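Local coordinates for protein protocadherin gamma-B3 (Homo sapiens, PDB 5K8R) that probably acts as a calcium-dependent cell-adhesion protein of neurons, and may help set up and maintain specific neuronal connections in the brain, at residues L110-L115 and I198-A203; Y140-D145 and H178-T183; D171-P176 and D238-I243; A250-G255 and G288-D293. All coordinates share one frame; numbering follows the deposited sequence.

Overall arrangement
The four contacts lie in the second and third cadherin repeats and at the calcium-filled junction between them. Interactions 1 and 2 belong to one sheet of the second repeat. Interaction 1 pairs strand 107-113 with strand 193-203 in parallel, and interaction 2 pairs strand 138-142 with strand 177-186 in antiparallel fashion. Both are partly buried, with apolar side chains turned into the sandwich and a mixed outer face. Interaction 4 is the counterpart of interaction 2 in the third repeat, but nearer the surface. Interaction 3 joins two loops at the surface by charge, water and metal. It shares two calcium ions with interaction 1 and one with interaction 4.

Interaction 1: L110-L115 and I198-A203; sequences LEISEL and IRVIVA. With CA (calcium ion), chain J; CA (calcium ion), chain I.
L110, I112 and E114 pair through their backbones with R199, I201 and A203. The contact joins the parallel first and last strands of one sheet of the second cadherin repeat (EC2), a Greek-key beta sandwich.

Five backbone hydrogen bonds hold the pair. L110 N bonds to R199 O, I201 N to L110 O, I112 N to I201 O, A203 N to I112 O, and E114 N to A203 O. The bond from I112 N to I201 O is nearly straight, at 168°. CA-H...O contacts run beside these bonds, among them V202 CA to I112 O at 3.2 Å.

The side-chain contacts divide between the two faces of the sheet. L110 and V200 lie side by side, with L110 CD2 4.0 Å from V200 CG2. I112 CD1 reaches V200 CG1 at 3.9 Å. F148 of strand 148-154 packs on I112 and V200. On the other face E111 lies alongside I201, with the aliphatic E111 CG 3.3 Å from I201 CG2. There A203 CB meets S113 CA at 3.7 Å. H296 of the second subunit packs on A203.

The metal contacts lie past the strand end. E114 CG sits between the backbone N and the carbonyl carbon (chi1 48°), and the chain then extends to the calcium ions. Its carboxylate bridges two of them. D171 also binds one, D204, A205 and D240 the other, and E173 and D207 both. R172 N also donates a hydrogen bond to E114 OE1. E114 OE1 lies 2.5 Å from one calcium ion, and E114 OE2 lies 2.4 Å from the other.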
loop_
_atom_site.group_PDB
_atom_site.type_symbol
_atom_site.label_atom_id
_atom_site.label_comp_id
_atom_site.label_asym_id
_atom_site.label_seq_id
_atom_site.Cartn_x
_atom_site.Cartn_y
_atom_site.Cartn_z
ATOM N N LEU A 110 -8.056 4.534 -16.147
ATOM C CA LEU A 110 -7.303 3.334 -15.985
ATOM C C LEU A 110 -6.194 3.564 -14.989
ATOM O O LEU A 110 -5.334 4.357 -15.232
ATOM C CB LEU A 110 -6.701 3.001 -17.333
ATOM C CG LEU A 110 -5.794 1.815 -17.453
ATOM C CD1 LEU A 110 -6.573 0.574 -17.127
ATOM C CD2 LEU A 110 -5.293 1.735 -18.859
ATOM N N GLU A 111 -6.227 2.857 -13.875
ATOM C CA GLU A 111 -5.221 2.985 -12.828
ATOM C C GLU A 111 -4.086 2.002 -13.092
ATOM O O GLU A 111 -4.315 0.791 -13.183
ATOM C CB GLU A 111 -5.830 2.741 -11.448
ATOM C CG GLU A 111 -6.883 3.756 -11.038
ATOM C CD GLU A 111 -6.806 4.109 -9.565
ATOM O OE1 GLU A 111 -5.812 3.724 -8.913
ATOM O OE2 GLU A 111 -7.736 4.773 -9.061
ATOM N N ILE A 112 -2.869 2.526 -13.214
ATOM C CA ILE A 112 -1.674 1.726 -13.452
ATOM C C ILE A 112 -0.586 2.207 -12.504
ATOM O O ILE A 112 -0.285 3.405 -12.457
ATOM C CB ILE A 112 -1.195 1.829 -14.914
ATOM C CG1 ILE A 112 -2.264 1.297 -15.872
ATOM C CG2 ILE A 112 0.118 1.084 -15.099
ATOM C CD1 ILE A 112 -1.909 1.458 -17.336
ATOM N N SER A 113 0.000 1.280 -11.750
ATOM C CA SER A 113 1.065 1.646 -10.828
ATOM C C SER A 113 2.354 1.936 -11.587
ATOM O O SER A 113 2.614 1.373 -12.654
ATOM C CB SER A 113 1.304 0.534 -9.807
ATOM O OG SER A 113 2.126 -0.485 -10.347
ATOM N N GLU A 114 3.167 2.828 -11.019
ATOM C CA GLU A 114 4.442 3.180 -11.630
ATOM C C GLU A 114 5.455 2.042 -11.585
ATOM O O GLU A 114 6.505 2.148 -12.224
ATOM C CB GLU A 114 5.021 4.420 -10.949
ATOM C CG GLU A 114 5.002 4.347 -9.435
ATOM C CD GLU A 114 5.446 5.638 -8.781
ATOM O OE1 GLU A 114 6.172 6.421 -9.429
ATOM O OE2 GLU A 114 5.063 5.870 -7.616
ATOM N N LEU A 115 5.169 0.968 -10.851
ATOM C CA LEU A 115 6.022 -0.214 -10.849
ATOM C C LEU A 115 5.824 -1.089 -12.080
ATOM O O LEU A 115 6.486 -2.126 -12.192
ATOM C CB LEU A 115 5.773 -1.045 -9.588
ATOM C CG LEU A 115 6.302 -0.475 -8.272
ATOM C CD1 LEU A 115 5.929 -1.376 -7.105
ATOM C CD2 LEU A 115 7.809 -0.278 -8.341
ATOM N N ILE A 198 -8.791 7.835 -22.991
ATOM C CA ILE A 198 -8.331 6.995 -21.892
ATOM C C ILE A 198 -7.438 7.849 -21.004
ATOM O O ILE A 198 -6.348 8.259 -21.423
ATOM C CB ILE A 198 -7.584 5.752 -22.389
ATOM C CG1 ILE A 198 -8.458 4.956 -23.360
ATOM C CG2 ILE A 198 -7.158 4.883 -21.215
ATOM C CD1 ILE A 198 -7.736 3.802 -24.017
ATOM N N ARG A 199 -7.893 8.119 -19.784
ATOM C CA ARG A 199 -7.108 8.857 -18.799
ATOM C C ARG A 199 -6.406 7.841 -17.905
ATOM O O ARG A 199 -6.999 7.308 -16.963
ATOM C CB ARG A 199 -7.983 9.809 -17.991
ATOM C CG ARG A 199 -7.239 10.504 -16.856
ATOM C CD ARG A 199 -8.018 11.679 -16.277
ATOM N NE ARG A 199 -9.352 11.302 -15.818
ATOM C CZ ARG A 199 -10.475 11.603 -16.463
ATOM N NH1 ARG A 199 -10.427 12.288 -17.597
ATOM N NH2 ARG A 199 -11.646 11.220 -15.973
ATOM N N VAL A 200 -5.143 7.566 -18.213
ATOM C CA VAL A 200 -4.317 6.696 -17.387
ATOM C C VAL A 200 -3.844 7.487 -16.176
ATOM O O VAL A 200 -3.107 8.470 -16.312
ATOM C CB VAL A 200 -3.126 6.143 -18.181
ATOM C CG1 VAL A 200 -2.224 5.315 -17.276
ATOM C CG2 VAL A 200 -3.612 5.319 -19.363
ATOM N N ILE A 201 -4.272 7.067 -14.990
ATOM C CA ILE A 201 -3.846 7.676 -13.736
ATOM C C ILE A 201 -2.774 6.784 -13.124
ATOM O O ILE A 201 -3.001 5.588 -12.898
ATOM C CB ILE A 201 -5.030 7.879 -12.777
ATOM C CG1 ILE A 201 -4.591 8.651 -11.531
ATOM C CG2 ILE A 201 -5.665 6.544 -12.414
ATOM C CD1 ILE A 201 -5.742 9.161 -10.691
ATOM N N VAL A 202 -1.603 7.360 -12.869
ATOM C CA VAL A 202 -0.453 6.599 -12.392
ATOM C C VAL A 202 -0.594 6.398 -10.887
ATOM O O VAL A 202 -0.519 7.356 -10.113
ATOM C CB VAL A 202 0.866 7.300 -12.736
ATOM C CG1 VAL A 202 2.049 6.417 -12.370
ATOM C CG2 VAL A 202 0.901 7.666 -14.212
ATOM N N ALA A 203 -0.795 5.151 -10.468
ATOM C CA ALA A 203 -0.873 4.844 -9.047
ATOM C C ALA A 203 0.506 4.941 -8.408
ATOM O O ALA A 203 1.508 4.505 -8.982
ATOM C CB ALA A 203 -1.458 3.449 -8.833
HETATM CA CA CA J . 6.412 7.093 -6.022
HETATM CA CA CA I . 8.610 7.086 -9.112
HETATM O O HOH W 1 9.744 6.081 -11.096
#

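Interaction 2: Y140-D145 and H178-T183; sequences YYLSPD and HHLVLT
L180 meets L142 with its base and D145 with its tip. L180 CB lies 3.9 Å from L142 CD1. L180 CG is anti to the carbonyl carbon (chi1 -46°), and this sends L180 CD2 toward D145, in the segment after strand 138-142. At its tip L180 CD2 touches the D145 carboxylate, with D145 OD2 at 3.3 Å. The two side chains cross at about a right angle, and the CD2 methyl of L180 rests against the D145 carboxylate. The other oxygen, D145 OD1, accepts a hydrogen bond from H147 N.

The backbones form an antiparallel pair. Y141 and T183 are a hydrogen-bonded pair and exchange two bonds, N to O each way. S143 N adds a nearly straight bond to V181 O at 3.0 Å. L142 and L182 form the non-hydrogen-bonded pair between them.

One water sits between the strands beside Y141 O and T183 OG1. It donates to Y141 O at 2.9 Å and lies 2.6 Å from T183 OG1. It also bonds to S143 OG and weakly to V181 O. A single water thus links both strands.

This is the edge of one sheet in the cadherin sandwich of the second repeat. Strand 138-142 is outermost within the chain, and strand 177-186 lies between it and strand 193-203. The ends of L142 and L180 reach into the sandwich, where L142 meets L150 and L164, and L180 meets F148 and L164.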
loop_
_atom_site.group_PDB
_atom_site.type_symbol
_atom_site.label_atom_id
_atom_site.label_comp_id
_atom_site.label_asym_id
_atom_site.label_seq_id
_atom_site.Cartn_x
_atom_site.Cartn_y
_atom_site.Cartn_z
ATOM N N TYR A 140 -8.348 -0.790 -34.727
ATOM C CA TYR A 140 -8.085 0.141 -33.638
ATOM C C TYR A 140 -6.754 0.849 -33.845
ATOM O O TYR A 140 -5.775 0.243 -34.290
ATOM C CB TYR A 140 -8.091 -0.587 -32.292
ATOM C CG TYR A 140 -9.423 -1.219 -31.966
ATOM C CD1 TYR A 140 -10.422 -0.492 -31.333
ATOM C CD2 TYR A 140 -9.687 -2.541 -32.300
ATOM C CE1 TYR A 140 -11.645 -1.066 -31.037
ATOM C CE2 TYR A 140 -10.906 -3.123 -32.009
ATOM C CZ TYR A 140 -11.881 -2.380 -31.377
ATOM O OH TYR A 140 -13.096 -2.954 -31.085
ATOM N N TYR A 141 -6.728 2.140 -33.517
ATOM C CA TYR A 141 -5.535 2.964 -33.638
ATOM C C TYR A 141 -5.398 3.824 -32.393
ATOM O O TYR A 141 -6.368 4.452 -31.960
ATOM C CB TYR A 141 -5.595 3.858 -34.883
ATOM C CG TYR A 141 -5.782 3.111 -36.183
ATOM C CD1 TYR A 141 -4.689 2.651 -36.905
ATOM C CD2 TYR A 141 -7.051 2.874 -36.693
ATOM C CE1 TYR A 141 -4.855 1.971 -38.095
ATOM C CE2 TYR A 141 -7.228 2.195 -37.884
ATOM C CZ TYR A 141 -6.126 1.746 -38.582
ATOM O OH TYR A 141 -6.293 1.070 -39.767
ATOM N N LEU A 142 -4.197 3.851 -31.823
ATOM C CA LEU A 142 -3.891 4.697 -30.678
ATOM C C LEU A 142 -3.068 5.889 -31.144
ATOM O O LEU A 142 -2.107 5.724 -31.904
ATOM C CB LEU A 142 -3.128 3.919 -29.605
ATOM C CG LEU A 142 -2.801 4.688 -28.322
ATOM C CD1 LEU A 142 -4.040 4.826 -27.450
ATOM C CD2 LEU A 142 -1.669 4.021 -27.557
ATOM N N SER A 143 -3.449 7.079 -30.694
ATOM C CA SER A 143 -2.684 8.268 -31.030
ATOM C C SER A 143 -1.284 8.165 -30.429
ATOM O O SER A 143 -1.120 7.618 -29.331
ATOM C CB SER A 143 -3.392 9.523 -30.519
ATOM O OG SER A 143 -4.678 9.650 -31.103
ATOM N N PRO A 144 -0.259 8.662 -31.119
ATOM C CA PRO A 144 1.117 8.500 -30.628
ATOM C C PRO A 144 1.307 9.122 -29.252
ATOM O O PRO A 144 0.903 10.259 -28.999
ATOM C CB PRO A 144 1.957 9.216 -31.693
ATOM C CG PRO A 144 1.117 9.171 -32.926
ATOM C CD PRO A 144 -0.302 9.288 -32.452
ATOM N N ASP A 145 1.932 8.355 -28.356
ATOM C CA ASP A 145 2.236 8.783 -27.002
ATOM C C ASP A 145 3.616 8.251 -26.635
ATOM O O ASP A 145 3.947 7.106 -26.979
ATOM C CB ASP A 145 1.194 8.278 -25.995
ATOM C CG ASP A 145 1.371 8.886 -24.616
ATOM O OD1 ASP A 145 2.151 8.329 -23.815
ATOM O OD2 ASP A 145 0.729 9.920 -24.335
ATOM N N HIS A 178 -1.772 10.479 -17.924
ATOM C CA HIS A 178 -1.509 10.415 -19.355
ATOM C C HIS A 178 -2.841 10.346 -20.084
ATOM O O HIS A 178 -3.697 9.532 -19.731
ATOM C CB HIS A 178 -0.641 9.202 -19.712
ATOM C CG HIS A 178 0.695 9.192 -19.036
ATOM N ND1 HIS A 178 1.829 9.711 -19.622
ATOM C CD2 HIS A 178 1.076 8.726 -17.824
ATOM C CE1 HIS A 178 2.853 9.565 -18.799
ATOM N NE2 HIS A 178 2.423 8.971 -17.700
ATOM N N HIS A 179 -3.017 11.195 -21.091
ATOM C CA HIS A 179 -4.277 11.296 -21.822
ATOM C C HIS A 179 -4.091 10.695 -23.211
ATOM O O HIS A 179 -3.408 11.276 -24.061
ATOM C CB HIS A 179 -4.743 12.747 -21.897
ATOM C CG HIS A 179 -5.001 13.363 -20.558
ATOM N ND1 HIS A 179 -6.206 13.237 -19.900
ATOM C CD2 HIS A 179 -4.206 14.101 -19.746
ATOM C CE1 HIS A 179 -6.144 13.874 -18.744
ATOM N NE2 HIS A 179 -4.942 14.407 -18.627
ATOM N N LEU A 180 -4.705 9.537 -23.436
ATOM C CA LEU A 180 -4.595 8.802 -24.686
ATOM C C LEU A 180 -5.907 8.871 -25.457
ATOM O O LEU A 180 -6.980 9.085 -24.887
ATOM C CB LEU A 180 -4.221 7.339 -24.427
ATOM C CG LEU A 180 -3.081 7.092 -23.438
ATOM C CD1 LEU A 180 -2.836 5.601 -23.265
ATOM C CD2 LEU A 180 -1.817 7.798 -23.892
ATOM N N VAL A 181 -5.806 8.679 -26.771
ATOM C CA VAL A 181 -6.954 8.701 -27.669
ATOM C C VAL A 181 -6.979 7.392 -28.444
ATOM O O VAL A 181 -5.965 6.988 -29.025
ATOM C CB VAL A 181 -6.906 9.905 -28.627
ATOM C CG1 VAL A 181 -8.133 9.919 -29.524
ATOM C CG2 VAL A 181 -6.797 11.205 -27.845
ATOM N N LEU A 182 -8.126 6.749 -28.485
ATOM C CA LEU A 182 -8.320 5.506 -29.175
ATOM C C LEU A 182 -9.392 5.663 -30.220
ATOM O O LEU A 182 -10.431 6.187 -29.963
ATOM C CB LEU A 182 -8.740 4.450 -28.177
ATOM C CG LEU A 182 -9.093 3.039 -28.565
ATOM C CD1 LEU A 182 -7.902 2.362 -29.164
ATOM C CD2 LEU A 182 -9.637 2.226 -27.441
ATOM N N THR A 183 -9.129 5.186 -31.409
ATOM C CA THR A 183 -10.060 5.293 -32.522
ATOM C C THR A 183 -10.355 3.907 -33.082
ATOM O O THR A 183 -9.452 3.072 -33.206
ATOM C CB THR A 183 -9.501 6.200 -33.628
ATOM O OG1 THR A 183 -9.174 7.481 -33.075
ATOM C CG2 THR A 183 -10.521 6.388 -34.743
HETATM O O HOH W 2 -6.684 7.342 -32.295
#

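Interaction 3: D171-P176 and D238-I243; sequences DREEQP and DMDEGI. With CA (calcium ion), chain J; CA (calcium ion), chain H; CA (calcium ion), chain I.
R172 of the second repeat reaches E241 of the third. Charge comes first. R172 NE lies 3.4 Å from E241 OE1 in a salt bridge, but the oxygen is well out of the guanidinium plane, so no N-H points at it. D204 is the strongest polar partner of R172. E241 CB packs over one face of the guanidinium, off its centre, 3.3 Å from R172 NH2. An alanine here would probably leave E241 without its charge mate and lose the water link to M239.

That link is the second kind. Water 3 accepts from R172 NH2 at 2.9 Å and donates to M239 O at 2.8 Å.

Metal binding is the third. E173 bridges two calcium ions, and D171 OD1 joins it on one of them. D240 OD1 of the third repeat shares the other ion with E173 OE2 of the second, so this metal ties the repeats together, as in the calcium-bound linkers that stiffen cadherins. D240 OD2 binds a third ion, which D238 grips with both oxygens. D238 OD1 accepts from D240 N at 3.1 Å, in an Asx turn. These are the DRE and DXD motifs of cadherin repeats.

Segment 171-176 lies between strands 160-166 and 177-186 of the second repeat, and P176 bonds by its backbone to V202 of strand 193-203. Segment 238-243 lies between strands 230-237 and 248-252 of the third.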
loop_
_atom_site.group_PDB
_atom_site.type_symbol
_atom_site.label_atom_id
_atom_site.label_comp_id
_atom_site.label_asym_id
_atom_site.label_seq_id
_atom_site.Cartn_x
_atom_site.Cartn_y
_atom_site.Cartn_z
ATOM N N ASP A 171 6.281 7.232 -14.012
ATOM C CA ASP A 171 6.805 7.908 -12.833
ATOM C C ASP A 171 5.787 8.944 -12.377
ATOM O O ASP A 171 5.697 10.032 -12.945
ATOM C CB ASP A 171 8.143 8.579 -13.145
ATOM C CG ASP A 171 8.829 9.115 -11.903
ATOM O OD1 ASP A 171 8.425 8.729 -10.786
ATOM O OD2 ASP A 171 9.771 9.921 -12.045
ATOM N N ARG A 172 5.016 8.594 -11.354
ATOM C CA ARG A 172 4.001 9.465 -10.844
ATOM C C ARG A 172 4.602 10.746 -10.377
ATOM O O ARG A 172 3.991 11.777 -10.397
ATOM C CB ARG A 172 3.271 8.807 -9.704
ATOM C CG ARG A 172 2.145 9.651 -9.183
ATOM C CD ARG A 172 1.703 9.246 -7.796
ATOM N NE ARG A 172 2.524 9.812 -6.738
ATOM C CZ ARG A 172 2.512 11.081 -6.371
ATOM N NH1 ARG A 172 1.730 11.944 -6.962
ATOM N NH2 ARG A 172 3.292 11.489 -5.412
ATOM N N GLU A 173 5.858 10.683 -9.948
ATOM C CA GLU A 173 6.556 11.878 -9.476
ATOM C C GLU A 173 6.841 12.831 -10.635
ATOM O O GLU A 173 6.954 14.043 -10.452
ATOM C CB GLU A 173 7.861 11.495 -8.775
ATOM C CG GLU A 173 7.668 10.691 -7.499
ATOM C CD GLU A 173 7.469 9.213 -7.767
ATOM O OE1 GLU A 173 7.985 8.718 -8.792
ATOM O OE2 GLU A 173 6.797 8.544 -6.952
ATOM N N GLU A 174 6.952 12.260 -11.830
ATOM C CA GLU A 174 7.218 13.000 -13.056
ATOM C C GLU A 174 5.949 13.370 -13.809
ATOM O O GLU A 174 5.820 14.506 -14.278
ATOM C CB GLU A 174 8.134 12.182 -13.976
ATOM C CG GLU A 174 8.469 12.858 -15.297
ATOM C CD GLU A 174 9.495 13.967 -15.148
ATOM O OE1 GLU A 174 10.102 14.079 -14.061
ATOM O OE2 GLU A 174 9.697 14.724 -16.120
ATOM N N GLN A 175 5.005 12.439 -13.932
ATOM C CA GLN A 175 3.749 12.690 -14.625
ATOM C C GLN A 175 2.669 11.766 -14.076
ATOM O O GLN A 175 2.698 10.554 -14.329
ATOM C CB GLN A 175 3.917 12.495 -16.133
ATOM C CG GLN A 175 2.729 12.956 -16.958
ATOM C CD GLN A 175 2.992 12.877 -18.450
ATOM O OE1 GLN A 175 4.105 12.577 -18.881
ATOM N NE2 GLN A 175 1.964 13.147 -19.247
ATOM N N PRO A 176 1.706 12.294 -13.314
ATOM C CA PRO A 176 0.695 11.428 -12.691
ATOM C C PRO A 176 -0.454 11.039 -13.607
ATOM O O PRO A 176 -1.241 10.159 -13.234
ATOM C CB PRO A 176 0.191 12.281 -11.522
ATOM C CG PRO A 176 0.342 13.682 -12.010
ATOM C CD PRO A 176 1.576 13.698 -12.883
ATOM N N ASP A 238 9.785 13.349 1.401
ATOM C CA ASP A 238 9.422 12.136 0.676
ATOM C C ASP A 238 8.572 12.537 -0.520
ATOM O O ASP A 238 7.492 13.113 -0.349
ATOM C CB ASP A 238 8.667 11.157 1.580
ATOM C CG ASP A 238 8.708 9.732 1.064
ATOM O OD1 ASP A 238 8.552 9.529 -0.159
ATOM O OD2 ASP A 238 8.899 8.811 1.887
ATOM N N MET A 239 9.068 12.250 -1.701
ATOM C CA MET A 239 8.392 12.594 -2.912
ATOM C C MET A 239 7.135 11.807 -3.233
ATOM O O MET A 239 6.418 12.188 -4.097
ATOM C CB MET A 239 9.364 12.492 -4.064
ATOM C CG MET A 239 10.459 13.523 -4.041
ATOM S SD MET A 239 9.786 15.128 -3.709
ATOM C CE MET A 239 11.150 16.174 -4.134
ATOM N N ASP A 240 6.873 10.722 -2.536
ATOM C CA ASP A 240 5.710 9.917 -2.819
ATOM C C ASP A 240 4.474 10.442 -2.144
ATOM O O ASP A 240 4.510 11.470 -1.555
ATOM C CB ASP A 240 5.860 8.498 -2.297
ATOM C CG ASP A 240 7.050 7.818 -2.859
ATOM O OD1 ASP A 240 7.607 8.287 -3.830
ATOM O OD2 ASP A 240 7.471 6.822 -2.337
ATOM N N GLU A 241 3.381 9.721 -2.265
ATOM C CA GLU A 241 2.034 10.210 -2.011
ATOM C C GLU A 241 1.364 9.364 -0.942
ATOM O O GLU A 241 1.562 8.147 -0.887
ATOM C CB GLU A 241 1.193 10.190 -3.296
ATOM C CG GLU A 241 -0.204 10.770 -3.148
ATOM C CD GLU A 241 -1.029 10.628 -4.413
ATOM O OE1 GLU A 241 -0.597 9.894 -5.327
ATOM O OE2 GLU A 241 -2.108 11.251 -4.495
ATOM N N GLY A 242 0.570 10.017 -0.094
ATOM C CA GLY A 242 -0.234 9.290 0.876
ATOM C C GLY A 242 0.612 8.664 1.968
ATOM O O GLY A 242 1.519 9.290 2.528
ATOM N N ILE A 243 0.305 7.401 2.279
ATOM C CA ILE A 243 1.042 6.685 3.316
ATOM C C ILE A 243 2.504 6.522 2.923
ATOM O O ILE A 243 3.386 6.464 3.789
ATOM C CB ILE A 243 0.367 5.326 3.602
ATOM C CG1 ILE A 243 1.073 4.594 4.746
ATOM C CG2 ILE A 243 0.333 4.464 2.346
ATOM C CD1 ILE A 243 1.053 5.346 6.059
HETATM CA CA CA J . 6.412 7.093 -6.022
HETATM CA CA CA H . 8.344 7.095 0.287
HETATM CA CA CA I . 8.610 7.086 -9.112
HETATM O O HOH W 3 4.773 14.013 -5.363
HETATM O O HOH W 1 9.744 6.081 -11.096
#

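Interaction 4: A250-G255 and G288-D293; sequences AFINIG and GVEAKD. With CA (calcium ion), chain H.
I252 CG1 sits between its backbone N and carbonyl carbon (chi1 60°), and this lays it against G288. I252 CG1 is 3.3 Å from G288 O and 3.4 Å from G288 C. The same torsion puts I252 CG2 anti to the carbonyl carbon, facing E290. I252 CG2 meets E290 CB at 3.7 Å. E290 has CG anti to the backbone N (chi1 173°) and an extended chain, which crosses I252 at about a right angle. E290 OE1 lies 3.7 Å from I252 CG2.

G288 has no side chain, and I252 CG1 lies against its backbone, where a CB would be. An alanine in place of I252 would probably open a gap over G288 and take away the CG2 methyl that lies against E290 CB.

F251 and V289 meet on the other face of the sheet. V289 CG2 approaches the edge of the F251 ring, 4.0 Å from F251 CD1.

Backbone bonds hold the strands antiparallel. A250 and E290 form a hydrogen-bonded pair. E290 N to A250 O is nearly straight, at 2.9 Å, and A250 N to E290 O is more bent. I252 N also bonds to G288 O. Just past I252, N253 OD1 accepts from S126 N of the second subunit. Past the pairing, D293 OD2 binds a calcium ion at 2.7 Å, with N206, N208, D238, D240 and N244.

In this sheet of the third cadherin repeat, strand 284-292 is flanked by strands 298-308 and 248-252, the latter outermost. F251 packs on F262 and L264 in the facing sheet, and helix 256-259 starts after G255.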
loop_
_atom_site.group_PDB
_atom_site.type_symbol
_atom_site.label_atom_id
_atom_site.label_comp_id
_atom_site.label_asym_id
_atom_site.label_seq_id
_atom_site.Cartn_x
_atom_site.Cartn_y
_atom_site.Cartn_z
ATOM N N ALA A 250 12.576 9.279 14.873
ATOM C CA ALA A 250 12.840 8.657 16.162
ATOM C C ALA A 250 14.338 8.649 16.425
ATOM O O ALA A 250 15.144 8.663 15.493
ATOM C CB ALA A 250 12.285 7.230 16.223
ATOM N N PHE A 251 14.697 8.632 17.705
ATOM C CA PHE A 251 16.087 8.463 18.099
ATOM C C PHE A 251 16.506 7.006 17.942
ATOM O O PHE A 251 15.684 6.089 18.022
ATOM C CB PHE A 251 16.296 8.909 19.546
ATOM C CG PHE A 251 16.248 10.398 19.741
ATOM C CD1 PHE A 251 16.656 11.257 18.735
ATOM C CD2 PHE A 251 15.798 10.937 20.934
ATOM C CE1 PHE A 251 16.619 12.627 18.918
ATOM C CE2 PHE A 251 15.756 12.305 21.122
ATOM C CZ PHE A 251 16.168 13.151 20.111
ATOM N N ILE A 252 17.802 6.797 17.709
ATOM C CA ILE A 252 18.369 5.457 17.627
ATOM C C ILE A 252 19.643 5.407 18.459
ATOM O O ILE A 252 20.346 6.410 18.616
ATOM C CB ILE A 252 18.659 5.027 16.171
ATOM C CG1 ILE A 252 19.655 5.984 15.515
ATOM C CG2 ILE A 252 17.369 4.945 15.365
ATOM C CD1 ILE A 252 20.069 5.571 14.125
ATOM N N ASN A 253 19.930 4.220 18.999
ATOM C CA ASN A 253 21.131 3.978 19.803
ATOM C C ASN A 253 21.240 4.974 20.955
ATOM O O ASN A 253 22.328 5.429 21.314
ATOM C CB ASN A 253 22.390 4.012 18.933
ATOM C CG ASN A 253 22.451 2.858 17.954
ATOM O OD1 ASN A 253 22.188 1.711 18.313
ATOM N ND2 ASN A 253 22.792 3.157 16.706
ATOM N N ILE A 254 20.103 5.312 21.542
ATOM C CA ILE A 254 20.053 6.317 22.595
ATOM C C ILE A 254 20.203 5.636 23.947
ATOM O O ILE A 254 19.850 4.464 24.124
ATOM C CB ILE A 254 18.750 7.143 22.509
ATOM C CG1 ILE A 254 18.979 8.540 23.078
ATOM C CG2 ILE A 254 17.607 6.445 23.234
ATOM C CD1 ILE A 254 20.156 9.244 22.452
ATOM N N GLY A 255 20.755 6.374 24.910
ATOM C CA GLY A 255 20.931 5.888 26.259
ATOM C C GLY A 255 19.926 6.519 27.213
ATOM O O GLY A 255 19.229 7.478 26.888
ATOM N N GLY A 288 21.814 9.713 16.926
ATOM C CA GLY A 288 21.357 9.267 15.621
ATOM C C GLY A 288 19.844 9.387 15.496
ATOM O O GLY A 288 19.099 9.067 16.422
ATOM N N VAL A 289 19.400 9.843 14.328
ATOM C CA VAL A 289 17.988 10.079 14.052
ATOM C C VAL A 289 17.585 9.264 12.830
ATOM O O VAL A 289 18.290 9.266 11.813
ATOM C CB VAL A 289 17.694 11.575 13.836
ATOM C CG1 VAL A 289 16.243 11.780 13.427
ATOM C CG2 VAL A 289 18.009 12.362 15.100
ATOM N N GLU A 290 16.452 8.574 12.936
ATOM C CA GLU A 290 15.904 7.742 11.876
ATOM C C GLU A 290 14.559 8.295 11.427
ATOM O O GLU A 290 13.745 8.723 12.254
ATOM C CB GLU A 290 15.736 6.292 12.347
ATOM C CG GLU A 290 15.009 5.387 11.363
ATOM C CD GLU A 290 14.573 4.077 11.987
ATOM O OE1 GLU A 290 14.474 4.013 13.231
ATOM O OE2 GLU A 290 14.330 3.110 11.237
ATOM N N ALA A 291 14.334 8.283 10.115
ATOM C CA ALA A 291 13.065 8.672 9.515
ATOM C C ALA A 291 12.535 7.512 8.687
ATOM O O ALA A 291 13.253 6.969 7.840
ATOM C CB ALA A 291 13.221 9.918 8.641
ATOM N N LYS A 292 11.284 7.130 8.937
ATOM C CA LYS A 292 10.641 6.032 8.230
ATOM C C LYS A 292 9.377 6.523 7.539
ATOM O O LYS A 292 8.772 7.517 7.952
ATOM C CB LYS A 292 10.292 4.881 9.182
ATOM C CG LYS A 292 11.489 4.222 9.843
ATOM C CD LYS A 292 11.047 3.187 10.865
ATOM C CE LYS A 292 10.147 2.135 10.234
ATOM N NZ LYS A 292 9.668 1.142 11.236
ATOM N N ASP A 293 8.980 5.821 6.482
ATOM C CA ASP A 293 7.739 6.113 5.784
ATOM C C ASP A 293 6.771 4.938 5.934
ATOM O O ASP A 293 7.004 4.006 6.715
ATOM C CB ASP A 293 8.012 6.456 4.313
ATOM C CG ASP A 293 8.738 5.349 3.566
ATOM O OD1 ASP A 293 8.939 4.255 4.135
ATOM O OD2 ASP A 293 9.099 5.576 2.390
HETATM CA CA CA H . 8.344 7.095 0.287
#